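PDB 3PP6: ReP1-NCXSQ from Loligo pealei, which binds fatty acids such as palmitoleate inside its beta-barrel, also binds phosphoinositides and, when phosphorylated, stimulates the optic nerve sodium/calcium exchanger. Local coordinates for residues W8-S13 with C123-K128; I62-G67 with T82-D87. The protein carries 1 engineered substitution. All coordinates share one frame; numbering follows the deposited sequence.

Contact 1: W8-S13 with C123-K128; sequences WILESS and CTRIFK. Engineered in segment 123-128: Phe127 (natural residue Tyr). With PAM (palmitoleic acid), chain D.
Residues 8-13 and 123-128 run antiparallel, their axes 4.3 Å apart at closest approach and their chain directions at 133°, and join the first and last strands of the fatty-acid-binding protein barrel. A classic beta bulge interrupts the ladder: the amides of Glu11 and Ser12 both donate to Ile126 O, at 2.7 Å from Glu11 N, and both lie in its carbonyl plane. Before the bulge Ile9 and Lys128 form a hydrogen-bonded pair; after it Ile126 N returns a bond to Ser12 O.

The shift in register alters how side chains fall. The side chains of the non-hydrogen-bonded pair Leu10 and Phe127 set out in different directions, yet the CD1 branch of Leu10 sits over one face of the Phe127 ring, 4.2 Å from its centroid, and over one face of the Arg125 guanidinium. Phe127 is an engineered replacement for tyrosine; its CZ approaches PAM O2 at 3.7 Å. Arg125 bends at chi3 (79°), which turns its guanidinium across Leu10 and brings different edges to two partners. NE and NH2 both donate to PAM O1, the latter at 3.0 Å, while NH1 donates to Ser13 OG at 2.9 Å, nearly in the guanidinium plane. The two bonds to one carboxylate oxygen and the one to serine restrict rotation of the group, and Phe16 adds a cation-pi contact.

Away from the pocket, Lys128 lies alongside Ile9, and Glu11 forms a salt bridge with Lys111. Beside Ile126, a water bonded to Ser12 OG donates to Thr124 O at 2.9 Å.

Contact 2: I62-G67 with T82-D87; sequences ISFTIG and TTCKID
Cys84 SG lies over one face of the Phe64 ring, 3.6 Å from its centroid and 16° off the ring normal, a sulfur-aromatic contact made from above and offset toward the rim. The same side chain also touches through carbon, for Cys84 CB reaches Phe64 CE1 at 3.5 Å, so both side-chain atoms of the cysteine rest against the aromatic ring. The first torsion of Phe64, with CG between its backbone N and carbonyl carbon, carries the ring toward Cys84, and the second sets its face to the sulfur. Trp49 and Phe70 meet the ring at small interplanar angles, placing the sulfur contact within a larger aromatic cluster.

Next to this pair, Ile66 sends its CD1 end to Ile86 CG1 at 4.0 Å, the two side chains crossing at about a right angle. Ile66 CG2 turns instead to the backbone, near Lys85 CA and Cys84 O.

Fatty-acid-binding proteins have a known gap in the barrel between the fourth and fifth strands, here 59-65 and 70-73. The contact joins the end of strand 59-65 and the turn after it to the sixth strand, 79-87, without a ladder between the two segments; the touching parts run 72° apart, and a single direct hydrogen bond joins them. Gly67 N donates to Cys84 O at 2.7 Å, approaching nearly along the C=O axis with a C=O...N angle of 170°. Gly67 has a positive phi, a backbone shape that glycine adopts readily.

Beyond Gly67, whose O meets Thr83 CG2, a water bridges the backbones. It accepts from Cys84 N at 2.7 Å and donates to Thr65 O at 3.0 Å.

Overall arrangement
Contact 1 and contact 2 both reach the same antiparallel sheet but join its parts differently. Contact 1 pairs strands from the two ends of the chain through a bulged hydrogen-bonded ladder, whereas contact 2 brings together nearer parts of the sequence, both lying between the segments of contact 1, through side chains, one backbone hydrogen bond and a bridging water. Their centres are 21 Å apart, on opposite sides of the chain's centre, and their nearest atoms about 12 Å apart. Contact 1 supplies Arg125 and Phe127 to the palmitoleic acid pocket; contact 2 lies away from it, with the Phe64 side chain about 12 Å from the ligand.

Contact 1: W8-S13 with C123-K128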
# COMPACT_ATOMS: atom_id res chain seq x y z
N TRP A 8 -5.73 -4.76 9.49
CA TRP A 8 -6.55 -5.11 8.34
C TRP A 8 -5.98 -6.36 7.70
O TRP A 8 -4.77 -6.60 7.76
CB TRP A 8 -6.50 -3.96 7.33
CG TRP A 8 -6.92 -2.61 7.84
CD1 TRP A 8 -6.12 -1.62 8.36
CD2 TRP A 8 -8.25 -2.09 7.86
NE1 TRP A 8 -6.88 -0.52 8.69
CE2 TRP A 8 -8.19 -0.78 8.39
CE3 TRP A 8 -9.50 -2.60 7.46
CZ2 TRP A 8 -9.32 0.01 8.54
CZ3 TRP A 8 -10.61 -1.82 7.62
CH2 TRP A 8 -10.52 -0.52 8.16
N ILE A 9 -6.83 -7.15 7.06
CA ILE A 9 -6.39 -8.37 6.38
C ILE A 9 -7.05 -8.42 5.00
O ILE A 9 -8.17 -7.95 4.82
CB ILE A 9 -6.70 -9.63 7.22
CG1 ILE A 9 -6.11 -10.88 6.57
CG2 ILE A 9 -8.22 -9.78 7.42
CD1 ILE A 9 -6.29 -12.14 7.39
N LEU A 10 -6.32 -8.94 4.02
CA LEU A 10 -6.80 -8.91 2.65
C LEU A 10 -8.09 -9.71 2.53
O LEU A 10 -8.17 -10.82 3.04
CB LEU A 10 -5.75 -9.48 1.70
CG LEU A 10 -6.13 -9.44 0.22
CD1 LEU A 10 -6.12 -8.00 -0.32
CD2 LEU A 10 -5.20 -10.32 -0.60
N GLU A 11 -9.09 -9.14 1.86
CA GLU A 11 -10.35 -9.84 1.66
C GLU A 11 -10.59 -10.10 0.18
O GLU A 11 -11.09 -11.17 -0.20
CB GLU A 11 -11.50 -9.01 2.24
CG GLU A 11 -12.89 -9.54 1.87
CD GLU A 11 -14.01 -8.76 2.54
OE1 GLU A 11 -14.45 -7.74 1.96
OE2 GLU A 11 -14.43 -9.16 3.65
N SER A 12 -10.24 -9.13 -0.66
CA SER A 12 -10.37 -9.32 -2.11
C SER A 12 -9.37 -8.50 -2.89
O SER A 12 -8.91 -7.44 -2.45
CB SER A 12 -11.79 -8.99 -2.60
OG SER A 12 -12.06 -7.61 -2.47
N SER A 13 -9.06 -9.00 -4.07
CA SER A 13 -8.05 -8.38 -4.92
C SER A 13 -8.42 -8.52 -6.39
O SER A 13 -8.82 -9.59 -6.86
CB SER A 13 -6.67 -9.03 -4.63
OG SER A 13 -5.67 -8.49 -5.46
N CYS A 123 -5.40 -1.47 -9.82
CA CYS A 123 -5.59 -2.62 -8.96
C CYS A 123 -6.35 -2.24 -7.70
O CYS A 123 -6.05 -1.23 -7.07
CB CYS A 123 -4.24 -3.23 -8.57
SG CYS A 123 -4.31 -4.37 -7.14
N THR A 124 -7.36 -3.03 -7.35
CA THR A 124 -8.14 -2.78 -6.15
C THR A 124 -8.01 -3.93 -5.16
O THR A 124 -8.35 -5.08 -5.47
CB THR A 124 -9.63 -2.60 -6.47
OG1 THR A 124 -9.79 -1.51 -7.38
CG2 THR A 124 -10.42 -2.33 -5.19
N ARG A 125 -7.51 -3.61 -3.97
CA ARG A 125 -7.39 -4.59 -2.90
C ARG A 125 -8.18 -4.15 -1.67
O ARG A 125 -7.90 -3.09 -1.09
CB ARG A 125 -5.92 -4.85 -2.57
CG ARG A 125 -5.29 -5.76 -3.62
CD ARG A 125 -3.79 -5.64 -3.70
NE ARG A 125 -3.07 -6.36 -2.65
CZ ARG A 125 -2.94 -7.69 -2.58
NH1 ARG A 125 -3.53 -8.49 -3.47
NH2 ARG A 125 -2.23 -8.21 -1.60
N ILE A 126 -9.18 -4.93 -1.31
CA ILE A 126 -10.07 -4.58 -0.20
C ILE A 126 -9.73 -5.40 1.02
O ILE A 126 -9.60 -6.62 0.95
CB ILE A 126 -11.57 -4.79 -0.56
CG1 ILE A 126 -11.94 -3.92 -1.76
CG2 ILE A 126 -12.45 -4.49 0.65
CD1 ILE A 126 -13.27 -4.29 -2.42
N PHE A 127 -9.58 -4.71 2.16
CA PHE A 127 -9.17 -5.32 3.41
C PHE A 127 -10.27 -5.18 4.44
O PHE A 127 -10.92 -4.12 4.55
CB PHE A 127 -7.94 -4.59 3.98
CG PHE A 127 -6.68 -4.80 3.20
CD1 PHE A 127 -6.49 -4.17 1.98
CD2 PHE A 127 -5.68 -5.64 3.68
CE1 PHE A 127 -5.32 -4.35 1.25
CE2 PHE A 127 -4.51 -5.83 2.96
CZ PHE A 127 -4.33 -5.19 1.75
N LYS A 128 -10.45 -6.22 5.23
CA LYS A 128 -11.38 -6.14 6.35
C LYS A 128 -10.66 -5.99 7.67
O LYS A 128 -9.56 -6.53 7.88
CB LYS A 128 -12.31 -7.36 6.37
CG LYS A 128 -11.71 -8.64 6.90
CD LYS A 128 -12.85 -9.53 7.40
CE LYS A 128 -12.38 -10.88 7.89
NZ LYS A 128 -11.26 -10.83 8.87
C1 PAM D . -0.51 -4.71 0.02
O1 PAM D . -0.82 -5.86 -0.35
O2 PAM D . -0.77 -4.28 1.16
C2 PAM D . 0.21 -3.81 -0.95
C3 PAM D . 1.42 -4.52 -1.56
C4 PAM D . 2.25 -3.52 -2.35
C5 PAM D . 3.67 -4.00 -2.60
C6 PAM D . 3.87 -4.47 -4.04
C7 PAM D . 3.98 -5.99 -4.06
C8 PAM D . 5.37 -6.44 -4.50
C9 PAM D . 5.42 -7.95 -4.37
C10 PAM D . 6.04 -8.56 -3.35
C11 PAM D . 6.74 -7.78 -2.26
C12 PAM D . 6.94 -8.66 -1.03
C13 PAM D . 5.59 -9.09 -0.46
C14 PAM D . 5.49 -8.79 1.04
C15 PAM D . 5.90 -7.35 1.34
C16 PAM D . 4.88 -6.35 0.85
O HOH W 1 -10.92 -6.21 -4.83

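Contact 2: I62-G67 with T82-D87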
# COMPACT_ATOMS: atom_id res chain seq x y z
N ILE A 62 7.11 0.96 7.02
CA ILE A 62 7.38 2.34 6.66
C ILE A 62 6.80 3.26 7.73
O ILE A 62 5.74 2.99 8.30
CB ILE A 62 6.76 2.75 5.30
CG1 ILE A 62 5.24 2.50 5.31
CG2 ILE A 62 7.44 2.03 4.11
CD1 ILE A 62 4.50 3.09 4.09
N SER A 63 7.46 4.38 7.96
CA SER A 63 6.89 5.42 8.81
C SER A 63 7.16 6.74 8.13
O SER A 63 8.14 6.88 7.38
CB SER A 63 7.51 5.38 10.21
OG SER A 63 8.92 5.46 10.14
N PHE A 64 6.27 7.70 8.34
CA PHE A 64 6.34 8.95 7.61
C PHE A 64 5.49 10.03 8.24
O PHE A 64 4.65 9.76 9.10
CB PHE A 64 5.90 8.74 6.14
CG PHE A 64 4.54 8.10 5.99
CD1 PHE A 64 3.38 8.88 5.95
CD2 PHE A 64 4.42 6.72 5.84
CE1 PHE A 64 2.13 8.29 5.80
CE2 PHE A 64 3.16 6.13 5.69
CZ PHE A 64 2.02 6.91 5.67
N THR A 65 5.73 11.26 7.80
CA THR A 65 4.93 12.39 8.21
C THR A 65 4.20 12.89 7.00
O THR A 65 4.79 13.07 5.94
CB THR A 65 5.83 13.52 8.77
OG1 THR A 65 6.55 13.02 9.90
CG2 THR A 65 5.00 14.71 9.19
N ILE A 66 2.90 13.12 7.14
CA ILE A 66 2.08 13.60 6.04
C ILE A 66 2.71 14.84 5.44
O ILE A 66 3.04 15.79 6.16
CB ILE A 66 0.62 13.88 6.49
CG1 ILE A 66 -0.08 12.57 6.87
CG2 ILE A 66 -0.18 14.57 5.40
CD1 ILE A 66 -0.33 11.64 5.68
N GLY A 67 2.93 14.81 4.13
CA GLY A 67 3.39 15.97 3.39
C GLY A 67 4.89 16.03 3.18
O GLY A 67 5.39 16.86 2.43
N THR A 82 8.69 8.79 -1.86
CA THR A 82 7.28 8.78 -1.54
C THR A 82 6.88 9.99 -0.71
O THR A 82 7.60 10.39 0.21
CB THR A 82 6.96 7.51 -0.76
OG1 THR A 82 7.40 6.39 -1.52
CG2 THR A 82 5.46 7.41 -0.47
N THR A 83 5.74 10.58 -1.06
CA THR A 83 5.12 11.65 -0.29
C THR A 83 3.67 11.29 -0.07
O THR A 83 2.94 11.02 -1.03
CB THR A 83 5.15 12.98 -1.06
OG1 THR A 83 6.48 13.23 -1.54
CG2 THR A 83 4.71 14.12 -0.16
N CYS A 84 3.25 11.31 1.19
CA CYS A 84 1.90 10.93 1.56
C CYS A 84 1.07 12.17 1.88
O CYS A 84 1.55 13.09 2.55
CB CYS A 84 1.98 10.01 2.77
SG CYS A 84 2.78 8.43 2.36
N LYS A 85 -0.16 12.20 1.38
CA LYS A 85 -1.07 13.33 1.59
C LYS A 85 -2.44 12.84 2.03
O LYS A 85 -2.77 11.66 1.87
CB LYS A 85 -1.27 14.10 0.29
CG LYS A 85 -0.00 14.33 -0.51
CD LYS A 85 0.46 15.76 -0.39
CE LYS A 85 1.66 16.03 -1.29
NZ LYS A 85 1.70 17.45 -1.71
N ILE A 86 -3.26 13.74 2.56
CA ILE A 86 -4.63 13.39 2.87
C ILE A 86 -5.62 14.16 2.00
O ILE A 86 -5.61 15.40 1.97
CB ILE A 86 -4.96 13.61 4.35
CG1 ILE A 86 -4.15 12.62 5.19
CG2 ILE A 86 -6.44 13.41 4.59
CD1 ILE A 86 -4.08 12.98 6.63
N ASP A 87 -6.47 13.42 1.30
CA ASP A 87 -7.55 14.02 0.54
C ASP A 87 -8.88 13.52 1.09
O ASP A 87 -9.41 12.49 0.64
CB ASP A 87 -7.42 13.70 -0.95
CG ASP A 87 -8.21 14.67 -1.83
OD1 ASP A 87 -9.00 15.47 -1.27
OD2 ASP A 87 -8.05 14.62 -3.07
O HOH W 2 4.96 11.67 3.31